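Local coordinates for OxsB protein (Bacillus megaterium, PDB 5UL2) that catalyses the oxidative ring contraction of dAMP to an oxetane aldehyde in oxetanocin A biosynthesis, using S-adenosylmethionine, a [4Fe-4S] cluster and cobalamin, at residues D66-H71 and S107-Y112; L136-G141 and L292-E297; A278-F283 and L327-P332. All blocks are in the same frame, centred on the assembly; numbering follows the deposited sequence.

Contact 1: D66-H71 and S107-Y112; sequences DSSKIH and SCEELY
Y112 swings CG away from its backbone N (chi1 -176°), which lays the phenol ring against the turn at S67, whose CB sits over one ring face, displaced toward the rim. This CH-pi contact measures 4.3 Å from S67 CB to the ring centroid. I70 turns CG1 the other way, beside its own N (chi1 -55°), and the extended branch carries CD1 into the angle between two helix residues, 4.0 Å from L111 CD2 and 4.2 Å from Y112 CB. Residues D66 to K69 form a type I beta turn. D66 OD1 fixes it by accepting from both S68 N, an Asx turn, and S67 OG, the latter nearly along the C-O axis. At the far side S107 N donates to S68 O at 2.6 Å (173°). A water adds a second link, donating to S67 O and accepting from C108 N. The bent side chain of E109 reaches back over the turn, bringing OE2 to 3.3 Å from S68 CB. The turn leads into strand 69-73, which pairs antiparallel with strand 102-106 in the four-stranded N-terminal sheet, while helix 109-114 packs L111 on L84 and L85 of helix 83-88 and Y112 reaches R49 through its hydroxyl.

Contact 2: L136-G141 and L292-E297; sequences LNLSTG and LDILGE. With EDO (1,2-ethanediol), chain O.
The cobalamin-binding Rossmann domain packs here on a short, weakly bonded helix at about 293-297: L136 and L138 of 136-141 meet I294 and L295 of that helix and L292 just before it. Segment 136-141 also holds S139, a cobalamin-binding residue. I294 is central: its CG2 branch lies between the two leucines, 3.6 Å from L136 CD2 and equally 3.6 Å from L138 CD2. The same L136 methyl, CD2, reaches onward to L295 CD2 at 3.9 Å, and L138 uses its other branch, placing CD1 3.9 Å from L292 CD2. L138 has CG beside its backbone N (chi1 -59°) and an extended second torsion, which splits its two methyls between I294 and L292. L136 instead swings CG anti to N (chi1 -163°) and meets the helix with one methyl. All these side chains pass one another at a slant.

Behind the leucines, N137 OD1 takes two bonds from S139. The backbone N of S139 donates at 3.0 Å, closing an Asx turn, and S139 OG donates to N137 OD1 at 2.8 Å, in the carbonyl plane on a lone pair. An ethanediol, probably from the crystallisation liquor, lies beside the apolar contact, with its O1 3.7 Å from I294 CB. T306 OG1 bonds both L136 O and L138 N, tying the segment to strand 304-311, and D293 OD2 forms a salt bridge with R148.

Between the segments the joint is therefore made by methyl groups alone, held by shape and burial, whereas polar bonds fix the backbone on the side of S139. Together with a weak bond to E308, the N137 grip probably helps to orient that serine hydroxyl near the cobalamin site.

Contact 3: A278-F283 and L327-P332; sequences AETVNF and LRSWRP
R331, F283 and T280 bury most of the surface in this contact, and the arginine lies at its centre. Bent at its second and third torsions, the R331 side chain reaches across to the loop 278-282. There NH1 donates to V281 O at 2.6 Å, along a bent path (139°) and tilted from the guanidinium plane. From the other end of the group NE donates to S329 O at 3.0 Å, close to the guanidinium plane and much straighter (161°), with NH2 adding a weak bond to the same oxygen. The guanidinium is thus pinned between carbonyls of both segments, which fixes its rotation.

T280 contributes a methyl: CG2 sits over one guanidinium face, toward its rim, 3.6 Å from R331 NE. The same methyl lies 4.0 Å from S329 OG. F283 meets the backbone of R331 instead. Its CG is anti to the backbone N (chi1 175°), and the ring turns its edge to R331 O, 3.2 Å from F283 CD2, while F283 CB lies 4.0 Å from R331 NH1.

E240 gives R331 NH2 a salt bridge, probably offsetting much of the arginine's charge, and R328 NH2 pairs with D238. Residues 278-282 are loop after strand 273-275, and F283 begins helix 283-286; V281 rests on E242, a cobalamin-binding residue, and Y243 of helix 242-252. On the other side short strand 331-332 pairs antiparallel with strand 304-311 of the radical SAM sheet, whose R311 touches V281, F283 and R331.

Overall arrangement
Contact 1 stands apart in the N-terminal domain, its centre 34 Å from that of contact 2 and 38 Å from that of contact 3, and it lies away from the annotated sites. Contacts 2 and 3 alternate along the chain, with centres 23 Å apart and nearest atoms about 8 Å apart. Strand 304-311 links them: 135-136 pairs with it in parallel and 331-332 antiparallel. Its E308, which binds cobalamin, has its side chain about 8 Å from that of L138 in contact 2 and about 5 Å from that of F283 in contact 3. Both contacts therefore lie close to the cobalamin site, where the Rossmann and radical SAM domains meet.

Contact 1: D66-H71 and S107-Y112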
loop_
_atom_site.group_PDB
_atom_site.type_symbol
_atom_site.label_atom_id
_atom_site.label_comp_id
_atom_site.label_asym_id
_atom_site.label_seq_id
_atom_site.Cartn_x
_atom_site.Cartn_y
_atom_site.Cartn_z
ATOM N N ASP A 66 29.175 -31.764 16.628
ATOM C CA ASP A 66 30.393 -31.878 15.839
ATOM C C ASP A 66 29.940 -32.059 14.399
ATOM O O ASP A 66 28.758 -32.295 14.131
ATOM C CB ASP A 66 31.263 -33.046 16.322
ATOM C CG ASP A 66 32.627 -33.077 15.665
ATOM O OD1 ASP A 66 32.693 -33.219 14.425
ATOM O OD2 ASP A 66 33.638 -32.956 16.390
ATOM N N SER A 67 30.889 -31.937 13.467
ATOM C CA SER A 67 30.550 -32.130 12.059
ATOM C C SER A 67 29.974 -33.517 11.808
ATOM O O SER A 67 29.189 -33.702 10.869
ATOM C CB SER A 67 31.784 -31.901 11.185
ATOM O OG SER A 67 32.773 -32.886 11.431
ATOM N N SER A 68 30.330 -34.494 12.642
ATOM C CA SER A 68 29.919 -35.880 12.469
ATOM C C SER A 68 28.733 -36.269 13.344
ATOM O O SER A 68 28.377 -37.451 13.391
ATOM C CB SER A 68 31.097 -36.813 12.756
ATOM O OG SER A 68 31.506 -36.706 14.108
ATOM N N LYS A 69 28.118 -35.313 14.042
ATOM C CA LYS A 69 26.966 -35.619 14.891
ATOM C C LYS A 69 26.108 -34.358 14.978
ATOM O O LYS A 69 26.426 -33.437 15.735
ATOM C CB LYS A 69 27.409 -36.096 16.267
ATOM C CG LYS A 69 26.294 -36.696 17.106
ATOM C CD LYS A 69 26.835 -37.294 18.397
ATOM C CE LYS A 69 25.723 -37.898 19.241
ATOM N NZ LYS A 69 26.220 -38.373 20.563
ATOM N N ILE A 70 25.025 -34.330 14.205
ATOM C CA ILE A 70 24.167 -33.158 14.074
ATOM C C ILE A 70 22.754 -33.545 14.485
ATOM O O ILE A 70 22.129 -34.402 13.848
ATOM C CB ILE A 70 24.183 -32.601 12.643
ATOM C CG1 ILE A 70 25.620 -32.313 12.199
ATOM C CG2 ILE A 70 23.327 -31.348 12.549
ATOM C CD1 ILE A 70 25.737 -31.915 10.747
ATOM N N HIS A 71 22.251 -32.914 15.544
ATOM C CA HIS A 71 20.876 -33.105 15.977
ATOM C C HIS A 71 19.967 -32.121 15.256
ATOM O O HIS A 71 20.316 -30.951 15.079
ATOM C CB HIS A 71 20.748 -32.914 17.489
ATOM C CG HIS A 71 21.653 -33.794 18.292
ATOM N ND1 HIS A 71 21.311 -35.079 18.657
ATOM C CD2 HIS A 71 22.885 -33.572 18.809
ATOM C CE1 HIS A 71 22.295 -35.611 19.360
ATOM N NE2 HIS A 71 23.261 -34.717 19.467
ATOM N N SER A 107 28.103 -38.805 11.132
ATOM C CA SER A 107 29.148 -38.847 10.108
ATOM C C SER A 107 28.623 -38.388 8.748
ATOM O O SER A 107 28.873 -39.009 7.712
ATOM C CB SER A 107 29.762 -40.245 10.019
ATOM O OG SER A 107 30.425 -40.585 11.224
ATOM N N CYS A 108 27.887 -37.279 8.758
ATOM C CA CYS A 108 27.356 -36.662 7.545
ATOM C C CYS A 108 28.077 -35.330 7.358
ATOM O O CYS A 108 27.546 -34.260 7.656
ATOM C CB CYS A 108 25.832 -36.484 7.636
ATOM S SG CYS A 108 24.901 -38.022 7.844
ATOM N N GLU A 109 29.309 -35.406 6.847
ATOM C CA GLU A 109 30.156 -34.220 6.770
ATOM C C GLU A 109 29.634 -33.203 5.764
ATOM O O GLU A 109 29.878 -32.002 5.920
ATOM C CB GLU A 109 31.589 -34.625 6.426
ATOM C CG GLU A 109 32.461 -34.892 7.644
ATOM C CD GLU A 109 31.858 -35.915 8.588
ATOM O OE1 GLU A 109 31.301 -36.923 8.105
ATOM O OE2 GLU A 109 31.935 -35.704 9.816
ATOM N N GLU A 110 28.918 -33.654 4.732
ATOM C CA GLU A 110 28.386 -32.712 3.755
ATOM C C GLU A 110 27.234 -31.898 4.328
ATOM O O GLU A 110 27.040 -30.743 3.935
ATOM C CB GLU A 110 27.945 -33.455 2.496
ATOM C CG GLU A 110 29.088 -34.117 1.752
ATOM C CD GLU A 110 28.610 -35.028 0.644
ATOM O OE1 GLU A 110 27.383 -35.232 0.530
ATOM O OE2 GLU A 110 29.462 -35.543 -0.111
ATOM N N LEU A 111 26.464 -32.476 5.256
ATOM C CA LEU A 111 25.370 -31.732 5.874
ATOM C C LEU A 111 25.895 -30.541 6.665
ATOM O O LEU A 111 25.259 -29.480 6.700
ATOM C CB LEU A 111 24.547 -32.653 6.774
ATOM C CG LEU A 111 23.391 -31.979 7.517
ATOM C CD1 LEU A 111 22.422 -31.341 6.531
ATOM C CD2 LEU A 111 22.670 -32.964 8.425
ATOM N N TYR A 112 27.056 -30.697 7.305
ATOM C CA TYR A 112 27.659 -29.586 8.033
ATOM C C TYR A 112 27.975 -28.420 7.106
ATOM O O TYR A 112 27.874 -27.258 7.512
ATOM C CB TYR A 112 28.923 -30.059 8.753
ATOM C CG TYR A 112 29.581 -29.001 9.610
ATOM C CD1 TYR A 112 29.178 -28.796 10.923
ATOM C CD2 TYR A 112 30.611 -28.213 9.110
ATOM C CE1 TYR A 112 29.778 -27.831 11.712
ATOM C CE2 TYR A 112 31.217 -27.245 9.894
ATOM C CZ TYR A 112 30.796 -27.061 11.194
ATOM O OH TYR A 112 31.392 -26.102 11.980
HETATM O O HOH W 1 26.877 -35.876 10.763
#

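Contact 2: L136-G141 and L292-E297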
loop_
_atom_site.group_PDB
_atom_site.type_symbol
_atom_site.label_atom_id
_atom_site.label_comp_id
_atom_site.label_asym_id
_atom_site.label_seq_id
_atom_site.Cartn_x
_atom_site.Cartn_y
_atom_site.Cartn_z
ATOM N N LEU A 136 1.682 -0.313 9.257
ATOM C CA LEU A 136 3.047 -0.823 9.262
ATOM C C LEU A 136 3.184 -1.816 8.113
ATOM O O LEU A 136 2.541 -2.871 8.117
ATOM C CB LEU A 136 3.373 -1.476 10.604
ATOM C CG LEU A 136 4.852 -1.700 10.927
ATOM C CD1 LEU A 136 5.559 -0.370 11.149
ATOM C CD2 LEU A 136 5.007 -2.601 12.141
ATOM N N ASN A 137 4.025 -1.480 7.136
ATOM C CA ASN A 137 4.173 -2.288 5.931
ATOM C C ASN A 137 5.038 -3.509 6.227
ATOM O O ASN A 137 6.186 -3.373 6.660
ATOM C CB ASN A 137 4.785 -1.451 4.810
ATOM C CG ASN A 137 4.606 -2.083 3.438
ATOM O OD1 ASN A 137 4.490 -3.301 3.310
ATOM N ND2 ASN A 137 4.583 -1.250 2.404
ATOM N N LEU A 138 4.493 -4.700 5.975
ATOM C CA LEU A 138 5.182 -5.957 6.245
ATOM C C LEU A 138 5.621 -6.680 4.974
ATOM O O LEU A 138 6.065 -7.830 5.054
ATOM C CB LEU A 138 4.288 -6.881 7.076
ATOM C CG LEU A 138 3.808 -6.383 8.442
ATOM C CD1 LEU A 138 2.849 -7.383 9.070
ATOM C CD2 LEU A 138 4.988 -6.130 9.361
ATOM N N SER A 139 5.521 -6.032 3.810
ATOM C CA SER A 139 5.738 -6.729 2.543
ATOM C C SER A 139 7.156 -7.280 2.427
ATOM O O SER A 139 7.349 -8.424 1.999
ATOM C CB SER A 139 5.429 -5.792 1.377
ATOM O OG SER A 139 4.081 -5.362 1.424
ATOM N N THR A 140 8.163 -6.483 2.795
ATOM C CA THR A 140 9.548 -6.944 2.737
ATOM C C THR A 140 9.790 -8.169 3.618
ATOM O O THR A 140 10.730 -8.932 3.361
ATOM C CB THR A 140 10.488 -5.797 3.135
ATOM O OG1 THR A 140 10.253 -4.672 2.279
ATOM C CG2 THR A 140 11.950 -6.206 3.013
ATOM N N GLY A 141 8.951 -8.389 4.632
ATOM C CA GLY A 141 9.084 -9.564 5.474
ATOM C C GLY A 141 8.736 -10.873 4.790
ATOM O O GLY A 141 9.109 -11.937 5.294
ATOM N N LEU A 292 7.983 -11.149 11.202
ATOM C CA LEU A 292 7.463 -10.173 12.148
ATOM C C LEU A 292 8.556 -9.619 13.057
ATOM O O LEU A 292 8.282 -9.205 14.184
ATOM C CB LEU A 292 6.328 -10.789 12.964
ATOM C CG LEU A 292 5.142 -11.179 12.076
ATOM C CD1 LEU A 292 4.104 -12.000 12.828
ATOM C CD2 LEU A 292 4.509 -9.937 11.473
ATOM N N ASP A 293 9.799 -9.598 12.566
ATOM C CA ASP A 293 10.901 -9.028 13.336
ATOM C C ASP A 293 10.656 -7.564 13.671
ATOM O O ASP A 293 11.183 -7.057 14.667
ATOM C CB ASP A 293 12.216 -9.158 12.563
ATOM C CG ASP A 293 12.536 -10.587 12.175
ATOM O OD1 ASP A 293 11.599 -11.404 12.056
ATOM O OD2 ASP A 293 13.733 -10.895 11.992
ATOM N N ILE A 294 9.858 -6.873 12.854
ATOM C CA ILE A 294 9.734 -5.426 12.976
ATOM C C ILE A 294 8.906 -5.035 14.193
ATOM O O ILE A 294 9.066 -3.929 14.727
ATOM C CB ILE A 294 9.141 -4.843 11.678
ATOM C CG1 ILE A 294 9.471 -3.360 11.571
ATOM C CG2 ILE A 294 7.638 -5.069 11.613
ATOM C CD1 ILE A 294 10.938 -3.099 11.759
ATOM N N LEU A 295 8.020 -5.921 14.659
ATOM C CA LEU A 295 7.106 -5.561 15.741
ATOM C C LEU A 295 7.860 -5.265 17.032
ATOM O O LEU A 295 7.519 -4.323 17.756
ATOM C CB LEU A 295 6.084 -6.676 15.957
ATOM C CG LEU A 295 5.114 -6.912 14.801
ATOM C CD1 LEU A 295 4.188 -8.072 15.106
ATOM C CD2 LEU A 295 4.318 -5.655 14.521
ATOM N N GLY A 296 8.889 -6.057 17.338
ATOM C CA GLY A 296 9.691 -5.797 18.519
ATOM C C GLY A 296 10.486 -4.510 18.452
ATOM O O GLY A 296 10.828 -3.951 19.499
ATOM N N GLU A 297 10.784 -4.027 17.243
ATOM C CA GLU A 297 11.559 -2.801 17.087
ATOM C C GLU A 297 10.709 -1.552 17.250
ATOM O O GLU A 297 11.228 -0.516 17.682
ATOM C CB GLU A 297 12.256 -2.786 15.726
ATOM C CG GLU A 297 13.287 -3.885 15.545
ATOM C CD GLU A 297 14.467 -3.735 16.486
ATOM O OE1 GLU A 297 14.758 -2.594 16.905
ATOM O OE2 GLU A 297 15.103 -4.760 16.807
HETATM C C1 EDO O . 10.109 -5.945 8.310
HETATM O O1 EDO O . 9.312 -7.048 8.758
HETATM C C2 EDO O . 10.034 -5.835 6.793
HETATM O O2 EDO O . 8.707 -5.463 6.402
#

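Contact 3: A278-F283 and L327-P332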
loop_
_atom_site.group_PDB
_atom_site.type_symbol
_atom_site.label_atom_id
_atom_site.label_comp_id
_atom_site.label_asym_id
_atom_site.label_seq_id
_atom_site.Cartn_x
_atom_site.Cartn_y
_atom_site.Cartn_z
ATOM N N ALA A 278 12.483 -13.605 -15.958
ATOM C CA ALA A 278 11.891 -13.471 -14.628
ATOM C C ALA A 278 10.726 -14.449 -14.503
ATOM O O ALA A 278 9.599 -14.144 -14.899
ATOM C CB ALA A 278 11.444 -12.035 -14.372
ATOM N N GLU A 279 11.004 -15.625 -13.945
ATOM C CA GLU A 279 9.952 -16.592 -13.658
ATOM C C GLU A 279 9.003 -16.045 -12.597
ATOM O O GLU A 279 9.433 -15.464 -11.596
ATOM C CB GLU A 279 10.568 -17.909 -13.189
ATOM C CG GLU A 279 9.562 -18.965 -12.767
ATOM C CD GLU A 279 10.221 -20.159 -12.094
ATOM O OE1 GLU A 279 11.437 -20.089 -11.802
ATOM O OE2 GLU A 279 9.521 -21.168 -11.856
ATOM N N THR A 280 7.704 -16.228 -12.823
ATOM C CA THR A 280 6.701 -15.719 -11.894
ATOM C C THR A 280 6.748 -16.501 -10.587
ATOM O O THR A 280 6.724 -17.734 -10.588
ATOM C CB THR A 280 5.305 -15.806 -12.512
ATOM O OG1 THR A 280 5.267 -15.045 -13.725
ATOM C CG2 THR A 280 4.264 -15.256 -11.553
ATOM N N VAL A 281 6.808 -15.776 -9.468
ATOM C CA VAL A 281 6.914 -16.412 -8.159
ATOM C C VAL A 281 5.618 -17.142 -7.835
ATOM O O VAL A 281 4.518 -16.596 -7.999
ATOM C CB VAL A 281 7.249 -15.367 -7.084
ATOM C CG1 VAL A 281 7.228 -15.997 -5.697
ATOM C CG2 VAL A 281 8.605 -14.742 -7.368
ATOM N N ASN A 282 5.741 -18.390 -7.380
ATOM C CA ASN A 282 4.580 -19.182 -6.975
ATOM C C ASN A 282 4.171 -18.729 -5.578
ATOM O O ASN A 282 4.445 -19.379 -4.565
ATOM C CB ASN A 282 4.892 -20.671 -7.021
ATOM C CG ASN A 282 3.655 -21.529 -6.819
ATOM O OD1 ASN A 282 2.531 -21.023 -6.807
ATOM N ND2 ASN A 282 3.856 -22.832 -6.665
ATOM N N PHE A 283 3.496 -17.579 -5.539
ATOM C CA PHE A 283 3.132 -16.956 -4.271
ATOM C C PHE A 283 2.254 -17.871 -3.421
ATOM O O PHE A 283 2.462 -17.990 -2.207
ATOM C CB PHE A 283 2.432 -15.624 -4.548
ATOM C CG PHE A 283 1.905 -14.940 -3.321
ATOM C CD1 PHE A 283 2.774 -14.432 -2.367
ATOM C CD2 PHE A 283 0.542 -14.791 -3.130
ATOM C CE1 PHE A 283 2.292 -13.798 -1.239
ATOM C CE2 PHE A 283 0.054 -14.154 -2.006
ATOM C CZ PHE A 283 0.929 -13.658 -1.056
ATOM N N LEU A 327 4.097 -9.291 -17.778
ATOM C CA LEU A 327 2.783 -9.383 -17.156
ATOM C C LEU A 327 2.874 -10.136 -15.835
ATOM O O LEU A 327 3.565 -11.152 -15.726
ATOM C CB LEU A 327 1.799 -10.078 -18.097
ATOM C CG LEU A 327 0.379 -10.304 -17.574
ATOM C CD1 LEU A 327 -0.243 -8.996 -17.109
ATOM C CD2 LEU A 327 -0.478 -10.959 -18.645
ATOM N N ARG A 328 2.171 -9.628 -14.826
ATOM C CA ARG A 328 2.219 -10.160 -13.466
ATOM C C ARG A 328 0.840 -10.712 -13.117
ATOM O O ARG A 328 -0.065 -9.958 -12.745
ATOM C CB ARG A 328 2.658 -9.078 -12.486
ATOM C CG ARG A 328 2.773 -9.527 -11.046
ATOM C CD ARG A 328 3.518 -8.477 -10.252
ATOM N NE ARG A 328 4.860 -8.275 -10.791
ATOM C CZ ARG A 328 5.582 -7.177 -10.606
ATOM N NH1 ARG A 328 5.089 -6.168 -9.900
ATOM N NH2 ARG A 328 6.792 -7.083 -11.139
ATOM N N SER A 329 0.691 -12.032 -13.226
ATOM C CA SER A 329 -0.602 -12.674 -13.037
ATOM C C SER A 329 -1.090 -12.524 -11.596
ATOM O O SER A 329 -0.312 -12.319 -10.660
ATOM C CB SER A 329 -0.515 -14.155 -13.400
ATOM O OG SER A 329 0.432 -14.817 -12.579
ATOM N N TRP A 330 -2.406 -12.639 -11.430
ATOM C CA TRP A 330 -3.023 -12.559 -10.112
ATOM C C TRP A 330 -2.917 -13.911 -9.415
ATOM O O TRP A 330 -3.442 -14.913 -9.909
ATOM C CB TRP A 330 -4.481 -12.126 -10.233
ATOM C CG TRP A 330 -5.128 -11.887 -8.908
ATOM C CD1 TRP A 330 -4.867 -10.865 -8.043
ATOM C CD2 TRP A 330 -6.146 -12.685 -8.294
ATOM N NE1 TRP A 330 -5.657 -10.978 -6.926
ATOM C CE2 TRP A 330 -6.451 -12.087 -7.054
ATOM C CE3 TRP A 330 -6.829 -13.845 -8.670
ATOM C CZ2 TRP A 330 -7.410 -12.611 -6.188
ATOM C CZ3 TRP A 330 -7.779 -14.365 -7.809
ATOM C CH2 TRP A 330 -8.061 -13.748 -6.583
ATOM N N ARG A 331 -2.243 -13.938 -8.266
ATOM C CA ARG A 331 -1.971 -15.173 -7.533
ATOM C C ARG A 331 -2.444 -15.030 -6.092
ATOM O O ARG A 331 -1.773 -14.374 -5.277
ATOM C CB ARG A 331 -0.486 -15.517 -7.584
ATOM C CG ARG A 331 -0.037 -16.098 -8.916
ATOM C CD ARG A 331 1.397 -15.723 -9.262
ATOM N NE ARG A 331 1.562 -14.278 -9.403
ATOM C CZ ARG A 331 2.535 -13.575 -8.830
ATOM N NH1 ARG A 331 3.450 -14.183 -8.089
ATOM N NH2 ARG A 331 2.601 -12.261 -9.011
ATOM N N PRO A 332 -3.585 -15.616 -5.739
ATOM C CA PRO A 332 -4.070 -15.526 -4.360
ATOM C C PRO A 332 -3.590 -16.675 -3.490
ATOM O O PRO A 332 -3.293 -17.775 -3.959
ATOM C CB PRO A 332 -5.592 -15.587 -4.538
ATOM C CG PRO A 332 -5.764 -16.489 -5.713
ATOM C CD PRO A 332 -4.590 -16.213 -6.636
#